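Local coordinates for putative DNA-binding protein (Ralstonia eutropha, PDB 3HWU) that is of unknown function but carries a PCC (DUF296) domain and may bind DNA, at residues Thr68-Ser80 against His91-Ala104. Residues are numbered along the deposited sequence; the frame is centred on the assembly and turned at random.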
loop_
_atom_site.group_PDB
_atom_site.type_symbol
_atom_site.label_atom_id
_atom_site.label_comp_id
_atom_site.label_asym_id
_atom_site.label_seq_id
_atom_site.Cartn_x
_atom_site.Cartn_y
_atom_site.Cartn_z
ATOM N N THR A 68 20.329 -0.842 7.925
ATOM C CA THR A 68 19.490 -0.186 8.918
ATOM C C THR A 68 19.399 1.305 8.673
ATOM O O THR A 68 20.427 2.009 8.433
ATOM C CB THR A 68 20.023 -0.434 10.336
ATOM O OG1 THR A 68 19.951 -1.833 10.617
ATOM C CG2 THR A 68 19.192 0.300 11.397
ATOM N N TYR A 69 18.164 1.794 8.721
ATOM C CA TYR A 69 17.855 3.210 8.667
ATOM C C TYR A 69 17.315 3.665 9.998
ATOM O O TYR A 69 16.612 2.940 10.657
ATOM C CB TYR A 69 16.825 3.497 7.567
ATOM C CG TYR A 69 17.310 3.173 6.190
ATOM C CD1 TYR A 69 17.233 1.894 5.678
ATOM C CD2 TYR A 69 17.910 4.116 5.408
ATOM C CE1 TYR A 69 17.717 1.629 4.423
ATOM C CE2 TYR A 69 18.409 3.849 4.169
ATOM C CZ TYR A 69 18.307 2.596 3.661
ATOM O OH TYR A 69 18.807 2.357 2.386
ATOM N N ARG A 70 17.671 4.874 10.402
ATOM C CA ARG A 70 17.273 5.447 11.668
ATOM C C ARG A 70 16.408 6.682 11.513
ATOM O O ARG A 70 16.676 7.512 10.650
ATOM C CB ARG A 70 18.518 5.810 12.539
ATOM C CG ARG A 70 19.420 4.613 12.751
ATOM C CD ARG A 70 20.654 5.007 13.547
ATOM N NE ARG A 70 21.550 3.883 13.759
ATOM C CZ ARG A 70 21.315 2.938 14.662
ATOM N NH1 ARG A 70 20.208 2.966 15.373
ATOM N NH2 ARG A 70 22.196 1.967 14.867
ATOM N N ASN A 71 15.436 6.840 12.398
ATOM C CA ASN A 71 14.582 8.035 12.464
ATOM C C ASN A 71 13.993 8.392 11.087
ATOM O O ASN A 71 14.259 9.435 10.479
ATOM C CB ASN A 71 15.325 9.184 13.125
ATOM C CG ASN A 71 15.499 8.958 14.624
ATOM O OD1 ASN A 71 14.734 8.248 15.242
ATOM N ND2 ASN A 71 16.503 9.572 15.210
ATOM N N VAL A 72 13.184 7.456 10.585
ATOM C CA VAL A 72 12.611 7.529 9.250
ATOM C C VAL A 72 11.090 7.423 9.266
ATOM O O VAL A 72 10.504 6.715 10.089
ATOM C CB VAL A 72 13.158 6.444 8.291
ATOM C CG1 VAL A 72 14.591 6.763 7.884
ATOM C CG2 VAL A 72 13.024 5.051 8.867
ATOM N N GLU A 73 10.447 8.170 8.385
ATOM C CA GLU A 73 9.019 7.956 8.101
ATOM C C GLU A 73 8.866 6.690 7.282
ATOM O O GLU A 73 9.628 6.476 6.346
ATOM C CB GLU A 73 8.437 9.143 7.338
ATOM C CG GLU A 73 8.287 10.441 8.182
ATOM C CD GLU A 73 7.152 10.401 9.196
ATOM O OE1 GLU A 73 6.561 9.343 9.423
ATOM O OE2 GLU A 73 6.842 11.478 9.766
HETATM N N MSE A 74 7.931 5.842 7.647
HETATM C CA MSE A 74 7.575 4.690 6.859
HETATM C C MSE A 74 6.370 5.006 5.994
HETATM O O MSE A 74 5.236 5.153 6.472
HETATM C CB MSE A 74 7.287 3.490 7.738
HETATM C CG MSE A 74 7.078 2.238 6.923
HETATM SE SE MSE A 74 6.945 0.637 7.912
HETATM C CE MSE A 74 5.100 0.964 8.648
ATOM N N ALA A 75 6.674 5.282 4.733
ATOM C CA ALA A 75 5.675 5.722 3.772
ATOM C C ALA A 75 4.641 4.635 3.459
ATOM O O ALA A 75 3.493 4.920 3.175
ATOM C CB ALA A 75 6.367 6.219 2.464
ATOM N N ASN A 76 5.076 3.370 3.540
ATOM C CA ASN A 76 4.165 2.231 3.418
ATOM C C ASN A 76 4.833 0.997 3.938
ATOM O O ASN A 76 6.032 0.847 3.761
ATOM C CB ASN A 76 3.770 2.014 1.935
ATOM C CG ASN A 76 3.048 0.688 1.749
ATOM O OD1 ASN A 76 3.721 -0.343 1.494
ATOM N ND2 ASN A 76 1.687 0.655 1.902
HETATM N N MSE A 77 4.029 0.138 4.544
HETATM C CA MSE A 77 4.361 -1.258 4.744
HETATM C C MSE A 77 3.241 -2.086 4.122
HETATM O O MSE A 77 2.071 -1.692 4.231
HETATM C CB MSE A 77 4.411 -1.532 6.253
HETATM C CG MSE A 77 4.701 -3.000 6.625
HETATM SE SE MSE A 77 5.068 -3.266 8.535
HETATM C CE MSE A 77 3.337 -2.831 9.243
ATOM N N THR A 78 3.598 -3.218 3.510
ATOM C CA THR A 78 2.633 -4.137 2.922
ATOM C C THR A 78 3.115 -5.527 3.287
ATOM O O THR A 78 4.301 -5.818 3.153
ATOM C CB THR A 78 2.548 -3.962 1.389
ATOM O OG1 THR A 78 2.224 -2.601 1.087
ATOM C CG2 THR A 78 1.471 -4.844 0.766
ATOM N N GLY A 79 2.224 -6.426 3.713
ATOM C CA GLY A 79 2.655 -7.769 4.099
ATOM C C GLY A 79 1.554 -8.752 4.372
ATOM O O GLY A 79 0.384 -8.479 4.065
ATOM N N SER A 80 1.938 -9.910 4.867
ATOM C CA SER A 80 1.012 -10.979 5.216
ATOM C C SER A 80 1.394 -11.650 6.509
ATOM O O SER A 80 2.555 -11.696 6.906
ATOM C CB SER A 80 0.913 -12.031 4.112
ATOM O OG SER A 80 2.166 -12.634 3.854
ATOM N N HIS A 91 5.577 -11.771 6.743
ATOM C CA HIS A 91 6.288 -11.425 5.524
ATOM C C HIS A 91 5.917 -9.995 5.238
ATOM O O HIS A 91 4.758 -9.696 4.921
ATOM C CB HIS A 91 5.852 -12.313 4.365
ATOM C CG HIS A 91 6.570 -12.044 3.103
ATOM N ND1 HIS A 91 6.122 -12.475 1.870
ATOM C CD2 HIS A 91 7.727 -11.381 2.879
ATOM C CE1 HIS A 91 7.001 -12.115 0.951
ATOM N NE2 HIS A 91 7.985 -11.452 1.541
ATOM N N ALA A 92 6.862 -9.077 5.392
ATOM C CA ALA A 92 6.554 -7.674 5.262
ATOM C C ALA A 92 7.641 -6.970 4.432
ATOM O O ALA A 92 8.835 -7.228 4.602
ATOM C CB ALA A 92 6.437 -6.983 6.649
ATOM N N HIS A 93 7.195 -6.018 3.624
ATOM C CA HIS A 93 8.067 -5.088 2.916
ATOM C C HIS A 93 7.714 -3.674 3.381
ATOM O O HIS A 93 6.578 -3.394 3.805
ATOM C CB HIS A 93 7.902 -5.195 1.395
ATOM C CG HIS A 93 8.384 -6.484 0.798
ATOM N ND1 HIS A 93 8.458 -6.666 -0.561
ATOM C CD2 HIS A 93 8.823 -7.640 1.343
ATOM C CE1 HIS A 93 8.987 -7.846 -0.812
ATOM N NE2 HIS A 93 9.241 -8.450 0.323
ATOM N N GLY A 94 8.647 -2.741 3.207
ATOM C CA GLY A 94 8.405 -1.368 3.530
ATOM C C GLY A 94 9.187 -0.399 2.677
ATOM O O GLY A 94 10.170 -0.769 2.066
ATOM N N THR A 95 8.763 0.855 2.740
ATOM C CA THR A 95 9.350 1.989 2.063
ATOM C C THR A 95 9.515 3.085 3.141
ATOM O O THR A 95 8.529 3.447 3.799
ATOM C CB THR A 95 8.373 2.530 0.952
ATOM O OG1 THR A 95 7.982 1.430 0.069
ATOM C CG2 THR A 95 8.943 3.652 0.200
ATOM N N VAL A 96 10.736 3.584 3.335
ATOM C CA VAL A 96 11.077 4.592 4.355
ATOM C C VAL A 96 11.737 5.789 3.698
ATOM O O VAL A 96 12.376 5.658 2.648
ATOM C CB VAL A 96 11.954 4.029 5.504
ATOM C CG1 VAL A 96 11.194 2.944 6.299
ATOM C CG2 VAL A 96 13.295 3.475 5.015
ATOM N N THR A 97 11.578 6.944 4.324
ATOM C CA THR A 97 12.147 8.181 3.829
ATOM C C THR A 97 12.640 9.007 5.026
ATOM O O THR A 97 12.130 8.875 6.150
ATOM C CB THR A 97 11.115 9.023 3.044
ATOM O OG1 THR A 97 10.057 9.422 3.922
ATOM C CG2 THR A 97 10.524 8.240 1.846
ATOM N N ASP A 98 13.603 9.886 4.768
ATOM C CA ASP A 98 14.172 10.725 5.823
ATOM C C ASP A 98 14.040 12.195 5.446
ATOM O O ASP A 98 13.198 12.581 4.649
ATOM C CB ASP A 98 15.634 10.349 6.082
ATOM C CG ASP A 98 16.547 10.679 4.910
ATOM O OD1 ASP A 98 16.045 11.158 3.870
ATOM O OD2 ASP A 98 17.777 10.371 5.031
ATOM N N GLY A 99 14.874 13.049 6.038
ATOM C CA GLY A 99 14.799 14.465 5.750
ATOM C C GLY A 99 15.266 14.874 4.363
ATOM O O GLY A 99 15.096 16.023 3.992
ATOM N N THR A 100 15.806 13.946 3.583
ATOM C CA THR A 100 16.055 14.186 2.160
ATOM C C THR A 100 14.820 13.855 1.307
ATOM O O THR A 100 14.810 14.151 0.114
ATOM C CB THR A 100 17.187 13.318 1.603
ATOM O OG1 THR A 100 16.771 11.948 1.492
ATOM C CG2 THR A 100 18.453 13.454 2.417
ATOM N N PHE A 101 13.855 13.171 1.920
ATOM C CA PHE A 101 12.656 12.621 1.270
ATOM C C PHE A 101 12.902 11.506 0.297
ATOM O O PHE A 101 11.977 10.950 -0.297
ATOM C CB PHE A 101 11.781 13.727 0.679
ATOM C CG PHE A 101 11.432 14.799 1.676
ATOM C CD1 PHE A 101 10.302 14.678 2.449
ATOM C CD2 PHE A 101 12.247 15.913 1.871
ATOM C CE1 PHE A 101 9.992 15.656 3.371
ATOM C CE2 PHE A 101 11.958 16.869 2.849
ATOM C CZ PHE A 101 10.817 16.741 3.563
ATOM N N GLN A 102 14.138 11.065 0.153
ATOM C CA GLN A 102 14.436 9.972 -0.784
ATOM C C GLN A 102 13.991 8.644 -0.180
ATOM O O GLN A 102 14.108 8.415 1.042
ATOM C CB GLN A 102 15.922 9.892 -1.102
ATOM C CG GLN A 102 16.418 11.103 -1.858
ATOM C CD GLN A 102 17.941 11.233 -1.902
ATOM O OE1 GLN A 102 18.694 10.266 -1.698
ATOM N NE2 GLN A 102 18.393 12.452 -2.113
ATOM N N GLY A 103 13.416 7.802 -1.022
ATOM C CA GLY A 103 12.912 6.503 -0.567
ATOM C C GLY A 103 13.865 5.343 -0.606
ATOM O O GLY A 103 14.697 5.244 -1.502
ATOM N N ALA A 104 13.708 4.441 0.364
ATOM C CA ALA A 104 14.517 3.236 0.452
ATOM C C ALA A 104 13.669 2.167 1.082
ATOM O O ALA A 104 12.596 2.458 1.633
ATOM C CB ALA A 104 15.771 3.496 1.340
HETATM O O HOH W 1 6.447 -0.792 1.101
#
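Over one face of the Tyr69 ring lies the CG2 methyl of Val96, with CG of Tyr69 4.2 Å from it, while CB of Ala104 meets the phenol end obliquely, 3.4 Å from OH of Tyr69. Val96 also presses its CB against CG2 of Val72, 3.7 Å away, so Val96 touches apolar groups on both sides of the corner at Asn71. A chi1 of -63° sets the Tyr69 ring beside its own backbone N, where it reaches both partners.

Beyond the corner, strands 72-80 and 91-97 belong to the antiparallel hairpin of strands 72-84 and 87-97, which illustrates how a classic beta bulge shifts a register. Ala75 and Asn76 both face Thr95, whose carbonyl O takes weak bonds from Ala75 N (2.8 Å) and Asn76 N (3.5 Å). Regular pairing resumes with the bond from Thr95 N to Asn76 O and the almost straight one from His93 N to Thr78 O (177°). At the bulge, OD1 of Asn76 accepts from OG1 of Thr78 at 2.7 Å, on an in-plane lone pair, and a water bonds both this oxygen and Thr95 OG1, linking the strands through their side chains.

The two faces of the hairpin differ in chemistry. Met74 and Met77, both selenomethionine, and Ala92 pack inside the subunit against strands 40-49 and 103-114. The polar face meets other chains: ND1 of His93 hydrogen-bonds to the backbone O of Met74 of the third subunit, and ND1 of His91 to OE2 of Glu119 of that subunit. The hairpin thus joins an apolar subunit interior to hydrogen bonds across the trimer interface.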